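Local coordinates for tudor and KH domain-containing protein homolog (Drosophila melanogaster, PDB 5YGB) that binds the N-terminus of Piwi through its extended Tudor domain and probably recruits Piwi proteins to the piRNA biogenesis machinery in the nuage, at residues 5-10 with 18-23. The protein carries 1 engineered substitution. Residues are numbered along the deposited sequence; the frame is centred on the assembly and turned at random.
Sequences MEVYVS and FWVQLI
Tyr8 and Gln21 form the hydrogen-bonded pair at the middle of an antiparallel beta hairpin, Tyr8 N reaching Gln21 O and Gln21 N reaching Tyr8 O, each at 2.9 Å, while Ser10 N to Trp19 O and Ile23 N to Glu6 O add a bond on each side of this pair. The hairpin belongs to the extended Tudor domain, where 5-10 also pairs with strand 162-171 and 18-23 with strand 124-128. On one face, Val7 and Val9 lie against Leu22 and Val20; Leu22 CD2 touches both Val7 CG1 (4.0 Å) and Met5 SD (3.8 Å). The other face carries Tyr8 and Gln21, flanked by Ser10 and by Ile23 just beyond the strand end. With its CG1 anti to the carbonyl carbon (chi1 -62°), Ile23 lays that methylene over the Tyr8 ring, a CH-pi contact 3.6 Å from the centroid and 11° off the normal; Trp159 meets the same ring edge-to-face. Gln21 OE1 lies near the ring's edge, the ring and amide planes 70° apart. Gln21 CD lies 3.4 Å from Ser10 CB; Gln21 NE2 is hydrogen-bonded to Asp97 O and Ser10 OG to Tyr98 O. At the open end, one water donates to both Glu6 O and Ile23 O, and a second links Ile23 O to Glu6 OE1.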
loop_
_atom_site.group_PDB
_atom_site.type_symbol
_atom_site.label_atom_id
_atom_site.label_comp_id
_atom_site.label_asym_id
_atom_site.label_seq_id
_atom_site.Cartn_x
_atom_site.Cartn_y
_atom_site.Cartn_z
ATOM N N MET A 5 -11.419 11.063 -9.207
ATOM C CA MET A 5 -11.380 9.630 -9.461
ATOM C C MET A 5 -11.919 8.877 -8.255
ATOM O O MET A 5 -11.698 9.282 -7.112
ATOM C CB MET A 5 -9.952 9.177 -9.799
ATOM C CG MET A 5 -8.911 9.599 -8.781
ATOM S SD MET A 5 -7.185 9.443 -9.355
ATOM C CE MET A 5 -6.327 10.126 -7.930
ATOM N N GLU A 6 -12.633 7.786 -8.513
ATOM C CA GLU A 6 -13.131 6.918 -7.445
ATOM C C GLU A 6 -11.998 6.032 -6.965
ATOM O O GLU A 6 -11.327 5.396 -7.770
ATOM C CB GLU A 6 -14.310 6.059 -7.924
ATOM C CG GLU A 6 -15.517 6.849 -8.433
ATOM C CD GLU A 6 -16.710 5.963 -8.709
ATOM O OE1 GLU A 6 -16.511 4.795 -9.104
ATOM O OE2 GLU A 6 -17.854 6.433 -8.526
ATOM N N VAL A 7 -11.771 6.008 -5.655
ATOM C CA VAL A 7 -10.673 5.220 -5.089
ATOM C C VAL A 7 -11.060 4.499 -3.808
ATOM O O VAL A 7 -12.047 4.845 -3.142
ATOM C CB VAL A 7 -9.434 6.097 -4.763
ATOM C CG1 VAL A 7 -8.941 6.863 -5.996
ATOM C CG2 VAL A 7 -9.731 7.036 -3.586
ATOM N N TYR A 8 -10.264 3.494 -3.467
ATOM C CA TYR A 8 -10.239 2.942 -2.117
ATOM C C TYR A 8 -8.933 3.339 -1.469
ATOM O O TYR A 8 -7.898 3.304 -2.130
ATOM C CB TYR A 8 -10.295 1.419 -2.116
ATOM C CG TYR A 8 -11.496 0.776 -2.755
ATOM C CD1 TYR A 8 -12.786 1.089 -2.340
ATOM C CD2 TYR A 8 -11.338 -0.176 -3.748
ATOM C CE1 TYR A 8 -13.875 0.488 -2.908
ATOM C CE2 TYR A 8 -12.434 -0.794 -4.327
ATOM C CZ TYR A 8 -13.696 -0.453 -3.898
ATOM O OH TYR A 8 -14.792 -1.056 -4.471
ATOM N N VAL A 9 -8.950 3.648 -0.178
ATOM C CA VAL A 9 -7.708 3.730 0.589
ATOM C C VAL A 9 -7.387 2.317 1.082
ATOM O O VAL A 9 -8.163 1.718 1.830
ATOM C CB VAL A 9 -7.826 4.718 1.747
ATOM C CG1 VAL A 9 -6.608 4.612 2.644
ATOM C CG2 VAL A 9 -7.976 6.126 1.196
ATOM N N SER A 10 -6.269 1.760 0.621
ATOM C CA SER A 10 -5.959 0.348 0.857
ATOM C C SER A 10 -4.989 0.135 2.016
ATOM O O SER A 10 -4.950 -0.952 2.586
ATOM C CB SER A 10 -5.388 -0.303 -0.414
ATOM O OG SER A 10 -4.342 0.476 -0.981
ATOM N N PHE A 18 -0.203 7.346 2.782
ATOM C CA PHE A 18 -1.188 6.288 2.627
ATOM C C PHE A 18 -1.234 5.875 1.164
ATOM O O PHE A 18 -0.593 6.492 0.316
ATOM C CB PHE A 18 -2.574 6.726 3.145
ATOM C CG PHE A 18 -3.166 7.918 2.426
ATOM C CD1 PHE A 18 -2.903 9.214 2.856
ATOM C CD2 PHE A 18 -3.990 7.739 1.326
ATOM C CE1 PHE A 18 -3.445 10.297 2.194
ATOM C CE2 PHE A 18 -4.545 8.829 0.672
ATOM C CZ PHE A 18 -4.269 10.105 1.115
ATOM N N TRP A 19 -2.001 4.826 0.863
ATOM C CA TRP A 19 -2.043 4.263 -0.482
ATOM C C TRP A 19 -3.470 4.157 -0.971
ATOM O O TRP A 19 -4.375 3.797 -0.211
ATOM C CB TRP A 19 -1.364 2.885 -0.512
ATOM C CG TRP A 19 0.134 2.930 -0.337
ATOM C CD1 TRP A 19 1.067 2.871 -1.329
ATOM C CD2 TRP A 19 0.851 3.043 0.898
ATOM N NE1 TRP A 19 2.336 2.947 -0.784
ATOM C CE2 TRP A 19 2.231 3.044 0.579
ATOM C CE3 TRP A 19 0.475 3.134 2.245
ATOM C CZ2 TRP A 19 3.225 3.152 1.559
ATOM C CZ3 TRP A 19 1.472 3.235 3.222
ATOM C CH2 TRP A 19 2.828 3.239 2.863
ATOM N N VAL A 20 -3.666 4.476 -2.243
ATOM C CA VAL A 20 -4.985 4.342 -2.861
ATOM C C VAL A 20 -4.957 3.417 -4.076
ATOM O O VAL A 20 -3.919 3.256 -4.750
ATOM C CB VAL A 20 -5.583 5.711 -3.285
ATOM C CG1 VAL A 20 -5.637 6.657 -2.105
ATOM C CG2 VAL A 20 -4.784 6.324 -4.411
ATOM N N GLN A 21 -6.110 2.812 -4.329
ATOM C CA GLN A 21 -6.374 1.978 -5.490
ATOM C C GLN A 21 -7.497 2.615 -6.283
ATOM O O GLN A 21 -8.445 3.128 -5.691
ATOM C CB GLN A 21 -6.812 0.579 -5.066
ATOM C CG GLN A 21 -5.808 -0.181 -4.192
ATOM C CD GLN A 21 -6.444 -1.372 -3.516
ATOM O OE1 GLN A 21 -7.639 -1.360 -3.215
ATOM N NE2 GLN A 21 -5.654 -2.407 -3.263
ATOM N N LEU A 22 -7.429 2.547 -7.604
ATOM C CA LEU A 22 -8.520 3.022 -8.442
ATOM C C LEU A 22 -9.647 2.007 -8.522
ATOM O O LEU A 22 -9.403 0.820 -8.754
ATOM C CB LEU A 22 -8.034 3.316 -9.859
ATOM C CG LEU A 22 -7.002 4.418 -10.009
ATOM C CD1 LEU A 22 -6.624 4.534 -11.474
ATOM C CD2 LEU A 22 -7.574 5.701 -9.517
ATOM N N ILE A 23 -10.872 2.485 -8.368
ATOM C CA ILE A 23 -12.068 1.667 -8.545
ATOM C C ILE A 23 -12.440 1.578 -10.008
ATOM O O ILE A 23 -12.443 2.579 -10.727
ATOM C CB ILE A 23 -13.244 2.252 -7.758
ATOM C CG1 ILE A 23 -12.919 2.262 -6.267
ATOM C CG2 ILE A 23 -14.536 1.470 -8.035
ATOM C CD1 ILE A 23 -13.986 2.917 -5.424
HETATM O O HOH W 1 -11.304 5.131 -10.525
HETATM O O HOH W 2 -14.742 4.288 -11.232
#